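Side-chain contacts in DNA protection during starvation protein (Mycobacterium smegmatis, PDB 2YW6), which probably protects DNA from oxidative damage by oxidising ferrous iron with hydrogen peroxide and storing the ferric mineral inside a hollow shell of twelve identical subunits: residues N29-T34 and E59-Y64; A65-E70 and Q135-A140. All blocks are in the same frame, centred on the assembly; numbering follows the deposited sequence.

Contact 1: residues N29-T34 and E59-Y64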
loop_
_atom_site.group_PDB
_atom_site.type_symbol
_atom_site.label_atom_id
_atom_site.label_comp_id
_atom_site.label_asym_id
_atom_site.label_seq_id
_atom_site.Cartn_x
_atom_site.Cartn_y
_atom_site.Cartn_z
ATOM N N ASN B 29 28.725 3.316 -12.479
ATOM C CA ASN B 29 28.126 2.710 -13.661
ATOM C C ASN B 29 28.767 1.353 -13.927
ATOM O O ASN B 29 28.069 0.343 -14.123
ATOM C CB ASN B 29 28.306 3.606 -14.888
ATOM C CG ASN B 29 27.461 4.863 -14.820
ATOM O OD1 ASN B 29 26.481 4.920 -14.090
ATOM N ND2 ASN B 29 27.830 5.871 -15.601
ATOM N N ASP B 30 30.098 1.335 -13.929
ATOM C CA ASP B 30 30.838 0.104 -14.163
ATOM C C ASP B 30 30.464 -0.890 -13.070
ATOM O O ASP B 30 30.343 -2.094 -13.315
ATOM C CB ASP B 30 32.342 0.385 -14.132
ATOM C CG ASP B 30 33.174 -0.784 -14.650
ATOM O OD1 ASP B 30 32.586 -1.800 -15.081
ATOM O OD2 ASP B 30 34.420 -0.686 -14.627
ATOM N N LEU B 31 30.240 -0.367 -11.866
ATOM C CA LEU B 31 29.892 -1.203 -10.727
ATOM C C LEU B 31 28.547 -1.879 -10.816
ATOM O O LEU B 31 28.457 -3.092 -10.592
ATOM C CB LEU B 31 29.960 -0.410 -9.429
ATOM C CG LEU B 31 29.801 -1.232 -8.139
ATOM C CD1 LEU B 31 30.609 -2.528 -8.187
ATOM C CD2 LEU B 31 30.247 -0.369 -6.967
ATOM N N HIS B 32 27.492 -1.135 -11.144
ATOM C CA HIS B 32 26.201 -1.798 -11.211
ATOM C C HIS B 32 26.094 -2.705 -12.438
ATOM O O HIS B 32 25.346 -3.674 -12.429
ATOM C CB HIS B 32 25.026 -0.793 -11.079
ATOM C CG HIS B 32 24.852 0.147 -12.233
ATOM N ND1 HIS B 32 24.423 -0.266 -13.478
ATOM C CD2 HIS B 32 24.965 1.495 -12.305
ATOM C CE1 HIS B 32 24.277 0.785 -14.262
ATOM N NE2 HIS B 32 24.599 1.869 -13.572
ATOM N N LEU B 33 26.870 -2.420 -13.481
ATOM C CA LEU B 33 26.876 -3.281 -14.665
ATOM C C LEU B 33 27.494 -4.601 -14.215
ATOM O O LEU B 33 26.926 -5.681 -14.403
ATOM C CB LEU B 33 27.751 -2.693 -15.772
ATOM C CG LEU B 33 27.252 -1.467 -16.540
ATOM C CD1 LEU B 33 28.398 -0.923 -17.393
ATOM C CD2 LEU B 33 26.035 -1.836 -17.390
ATOM N N THR B 34 28.676 -4.500 -13.616
ATOM C CA THR B 34 29.386 -5.675 -13.128
ATOM C C THR B 34 28.519 -6.459 -12.133
ATOM O O THR B 34 28.356 -7.674 -12.272
ATOM C CB THR B 34 30.695 -5.264 -12.459
ATOM O OG1 THR B 34 31.454 -4.475 -13.378
ATOM C CG2 THR B 34 31.491 -6.483 -12.041
ATOM N N GLU B 59 20.461 -1.562 -6.978
ATOM C CA GLU B 59 19.572 -0.412 -6.975
ATOM C C GLU B 59 20.218 0.755 -6.262
ATOM O O GLU B 59 20.121 1.897 -6.712
ATOM C CB GLU B 59 18.232 -0.744 -6.324
ATOM C CG GLU B 59 17.307 0.458 -6.267
ATOM C CD GLU B 59 15.884 0.088 -5.938
ATOM O OE1 GLU B 59 15.669 -0.580 -4.906
ATOM O OE2 GLU B 59 14.979 0.468 -6.715
ATOM N N LEU B 60 20.887 0.459 -5.155
ATOM C CA LEU B 60 21.554 1.480 -4.372
ATOM C C LEU B 60 22.609 2.175 -5.249
ATOM O O LEU B 60 22.607 3.402 -5.396
ATOM C CB LEU B 60 22.189 0.823 -3.147
ATOM C CG LEU B 60 22.219 1.532 -1.788
ATOM C CD1 LEU B 60 20.951 2.330 -1.559
ATOM C CD2 LEU B 60 22.390 0.487 -0.684
ATOM N N VAL B 61 23.486 1.383 -5.861
ATOM C CA VAL B 61 24.551 1.914 -6.711
ATOM C C VAL B 61 24.006 2.691 -7.924
ATOM O O VAL B 61 24.549 3.734 -8.292
ATOM C CB VAL B 61 25.493 0.754 -7.167
ATOM C CG1 VAL B 61 26.493 1.234 -8.231
ATOM C CG2 VAL B 61 26.232 0.178 -5.930
ATOM N N ARG B 62 22.941 2.183 -8.541
ATOM C CA ARG B 62 22.317 2.855 -9.683
ATOM C C ARG B 62 21.818 4.233 -9.242
ATOM O O ARG B 62 21.928 5.230 -9.970
ATOM C CB ARG B 62 21.130 2.035 -10.195
ATOM C CG ARG B 62 21.502 0.978 -11.205
ATOM C CD ARG B 62 20.332 0.031 -11.490
ATOM N NE ARG B 62 20.662 -0.914 -12.561
ATOM C CZ ARG B 62 19.877 -1.920 -12.950
ATOM N NH1 ARG B 62 18.712 -2.118 -12.353
ATOM N NH2 ARG B 62 20.259 -2.743 -13.929
ATOM N N GLY B 63 21.247 4.266 -8.041
ATOM C CA GLY B 63 20.732 5.506 -7.492
ATOM C C GLY B 63 21.872 6.434 -7.154
ATOM O O GLY B 63 21.739 7.645 -7.267
ATOM N N TYR B 64 22.996 5.871 -6.729
ATOM C CA TYR B 64 24.142 6.710 -6.402
ATOM C C TYR B 64 24.678 7.352 -7.687
ATOM O O TYR B 64 25.224 8.458 -7.653
ATOM C CB TYR B 64 25.262 5.895 -5.728
ATOM C CG TYR B 64 24.943 5.358 -4.345
ATOM C CD1 TYR B 64 23.859 5.841 -3.605
ATOM C CD2 TYR B 64 25.775 4.412 -3.746
ATOM C CE1 TYR B 64 23.616 5.394 -2.309
ATOM C CE2 TYR B 64 25.545 3.964 -2.458
ATOM C CZ TYR B 64 24.469 4.457 -1.737
ATOM O OH TYR B 64 24.259 4.012 -0.441
HETATM O O HOH W 1 22.805 -1.983 -14.678
#
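His32 and Arg62 meet ring to chain. The CG methylene of Arg62 lies over one face of the imidazole in a CH-pi contact, 3.7 Å from the centroid and only 15° off the ring normal. With CG between the backbone N and the carbonyl carbon (chi1 68°), the His32 ring folds back over its own helix, and Asn29 O sits over the centre of its opposite face. The imidazole is thus sandwiched between a carbonyl oxygen of the preceding turn and the arginine methylene.

The two side chains cross at about a right angle; from CG the extended Arg62 chain leaves the face and passes ND1 with NE. There the ring and guanidinium planes stand 74° apart, and a water lying at the guanidinium edge, in its plane, joins them: it is 2.6 Å from His32 ND1 and accepts from Arg62 NH2 at 2.8 Å. The link probably helps set the rotation of the imidazole at ND1, while the methylene lies against its face.

Val61 fills the apolar half. Its CG1 lies near the ring plane and packs 3.8 Å from His32 CB and 4.0 Å from Leu31 CB, so one methyl wedges between two consecutive residues of the facing helix.

The segments run nearly antiparallel, at 157° with axes 8.9 Å apart, as neighbours in the four-helix bundle of the ferritin-like fold. Leu31 continues inward onto Val112, Tyr113 and Val116 of helix 102-127, while Arg62 packs on Arg62 of a second subunit.

Contact 2: residues A65-E70 and Q135-A140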
loop_
_atom_site.group_PDB
_atom_site.type_symbol
_atom_site.label_atom_id
_atom_site.label_comp_id
_atom_site.label_asym_id
_atom_site.label_seq_id
_atom_site.Cartn_x
_atom_site.Cartn_y
_atom_site.Cartn_z
ATOM N N ALA B 65 24.525 6.655 -8.813
ATOM C CA ALA B 65 24.986 7.180 -10.089
ATOM C C ALA B 65 24.148 8.409 -10.432
ATOM O O ALA B 65 24.673 9.422 -10.921
ATOM C CB ALA B 65 24.851 6.129 -11.181
ATOM N N ASP B 66 22.846 8.322 -10.165
ATOM C CA ASP B 66 21.961 9.446 -10.441
ATOM C C ASP B 66 22.356 10.648 -9.597
ATOM O O ASP B 66 22.484 11.752 -10.120
ATOM C CB ASP B 66 20.509 9.067 -10.176
ATOM C CG ASP B 66 19.925 8.242 -11.290
ATOM O OD1 ASP B 66 18.728 7.887 -11.224
ATOM O OD2 ASP B 66 20.669 7.943 -12.242
ATOM N N GLU B 67 22.544 10.418 -8.294
ATOM C CA GLU B 67 22.948 11.461 -7.341
ATOM C C GLU B 67 24.258 12.111 -7.798
ATOM O O GLU B 67 24.317 13.314 -8.047
ATOM C CB GLU B 67 23.121 10.845 -5.942
ATOM C CG GLU B 67 21.810 10.670 -5.189
ATOM C CD GLU B 67 21.829 9.574 -4.123
ATOM O OE1 GLU B 67 22.831 9.426 -3.392
ATOM O OE2 GLU B 67 20.811 8.861 -4.011
ATOM N N VAL B 68 25.305 11.302 -7.918
ATOM C CA VAL B 68 26.587 11.810 -8.358
ATOM C C VAL B 68 26.454 12.584 -9.674
ATOM O O VAL B 68 26.999 13.679 -9.807
ATOM C CB VAL B 68 27.600 10.656 -8.508
ATOM C CG1 VAL B 68 28.866 11.136 -9.160
ATOM C CG2 VAL B 68 27.937 10.108 -7.136
ATOM N N ALA B 69 25.710 12.030 -10.632
ATOM C CA ALA B 69 25.529 12.689 -11.918
ATOM C C ALA B 69 24.789 14.010 -11.774
ATOM O O ALA B 69 25.206 15.025 -12.323
ATOM C CB ALA B 69 24.791 11.779 -12.883
ATOM N N GLU B 70 23.689 14.016 -11.040
ATOM C CA GLU B 70 22.965 15.262 -10.885
ATOM C C GLU B 70 23.780 16.316 -10.112
ATOM O O GLU B 70 23.525 17.516 -10.230
ATOM C CB GLU B 70 21.614 14.998 -10.225
ATOM C CG GLU B 70 20.818 13.953 -10.994
ATOM C CD GLU B 70 19.317 14.104 -10.854
ATOM O OE1 GLU B 70 18.856 14.657 -9.827
ATOM O OE2 GLU B 70 18.598 13.651 -11.771
ATOM N N GLN B 135 30.922 16.050 -0.393
ATOM C CA GLN B 135 31.631 15.089 0.446
ATOM C C GLN B 135 30.647 14.244 1.246
ATOM O O GLN B 135 30.814 13.032 1.397
ATOM C CB GLN B 135 32.560 15.785 1.434
ATOM C CG GLN B 135 33.229 14.764 2.356
ATOM C CD GLN B 135 33.974 15.379 3.529
ATOM O OE1 GLN B 135 33.370 15.952 4.445
ATOM N NE2 GLN B 135 35.297 15.257 3.510
ATOM N N ASP B 136 29.629 14.900 1.784
ATOM C CA ASP B 136 28.622 14.216 2.576
ATOM C C ASP B 136 27.947 13.173 1.698
ATOM O O ASP B 136 27.569 12.099 2.160
ATOM C CB ASP B 136 27.599 15.226 3.089
ATOM C CG ASP B 136 26.561 14.599 3.988
ATOM O OD1 ASP B 136 26.909 14.126 5.090
ATOM O OD2 ASP B 136 25.387 14.580 3.579
ATOM N N LEU B 137 27.816 13.503 0.421
ATOM C CA LEU B 137 27.210 12.611 -0.547
ATOM C C LEU B 137 28.061 11.349 -0.606
ATOM O O LEU B 137 27.543 10.231 -0.526
ATOM C CB LEU B 137 27.184 13.279 -1.926
ATOM C CG LEU B 137 26.148 12.842 -2.961
ATOM C CD1 LEU B 137 26.796 12.831 -4.336
ATOM C CD2 LEU B 137 25.604 11.472 -2.608
ATOM N N LEU B 138 29.374 11.526 -0.735
ATOM C CA LEU B 138 30.257 10.371 -0.812
ATOM C C LEU B 138 30.346 9.603 0.527
ATOM O O LEU B 138 30.451 8.366 0.538
ATOM C CB LEU B 138 31.650 10.794 -1.303
ATOM C CG LEU B 138 31.752 11.363 -2.738
ATOM C CD1 LEU B 138 33.219 11.298 -3.187
ATOM C CD2 LEU B 138 30.892 10.586 -3.720
ATOM N N ILE B 139 30.298 10.327 1.648
ATOM C CA ILE B 139 30.354 9.681 2.954
ATOM C C ILE B 139 29.138 8.776 3.153
ATOM O O ILE B 139 29.235 7.736 3.800
ATOM C CB ILE B 139 30.394 10.715 4.109
ATOM C CG1 ILE B 139 31.675 11.556 4.006
ATOM C CG2 ILE B 139 30.296 9.996 5.457
ATOM C CD1 ILE B 139 31.830 12.607 5.081
ATOM N N ALA B 140 27.995 9.166 2.596
ATOM C CA ALA B 140 26.781 8.363 2.737
ATOM C C ALA B 140 26.884 7.079 1.930
ATOM O O ALA B 140 26.413 6.025 2.351
ATOM C CB ALA B 140 25.554 9.159 2.300
#
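Leu137 reaches across to Val68 and Glu67 with its two methyls, and it gives the largest single share of the surface buried here. CB leaves helix 132-155 pointing toward the facing segment, and CG continues that course, anti to the backbone N (chi1 -156°); neither atom comes within 4.2 Å of the other segment's side chains. Contact begins at the fork. CD1 goes to Val68, where it lies 4.1 Å from CG2 and 4.2 Å from CA, the leucine crossing the valine at about a right angle. CD2 turns instead to Glu67 and stops 3.5 Å from OE1.

That carboxylate oxygen has its polar partner one turn further along the leucine's own helix: Glu67 OE1 is hydrogen-bonded to His141 NE2. The methyl therefore packs beside an oxygen already engaged, and the glutamate ties the two helices together through a residue just past the segment. Between the two segments the contact is modest, burying 143 Å² in all, with Val68 and Leu137 closest in backbone at 7.9 Å between CA atoms. Segment 65-70 also carries Asp66 and Glu70, probable iron ligands.

Behind Val68 stand Leu21, Leu25 and Tyr28 of helix 12-41, and Leu138 leans on Ser123, Ile124 and Leu127 of helix 102-127, so helices 47-75 and 132-155 are joined to both remaining helices of the ferritin-like four-helix bundle.

Overall arrangement
Both contacts draw on helix 47-75, and contact 1 is complete in the sequence before the first residue of contact 2. Their centres lie 12 Å apart. Contact 1 joins this helix to helix 12-41 near the centre of the chain; contact 2 joins its next stretch to helix 132-155, so one helix is held by two different partners of the ferritin-like bundle. The two meet where Asn29 OD1 packs 3.5 Å from Ala65 CB. Asp66 and Glu70, probably iron ligands at a site shared between subunits, lie on this same helix, and both contacts touch the second subunit, whose Lys36 forms a salt bridge with Asp66.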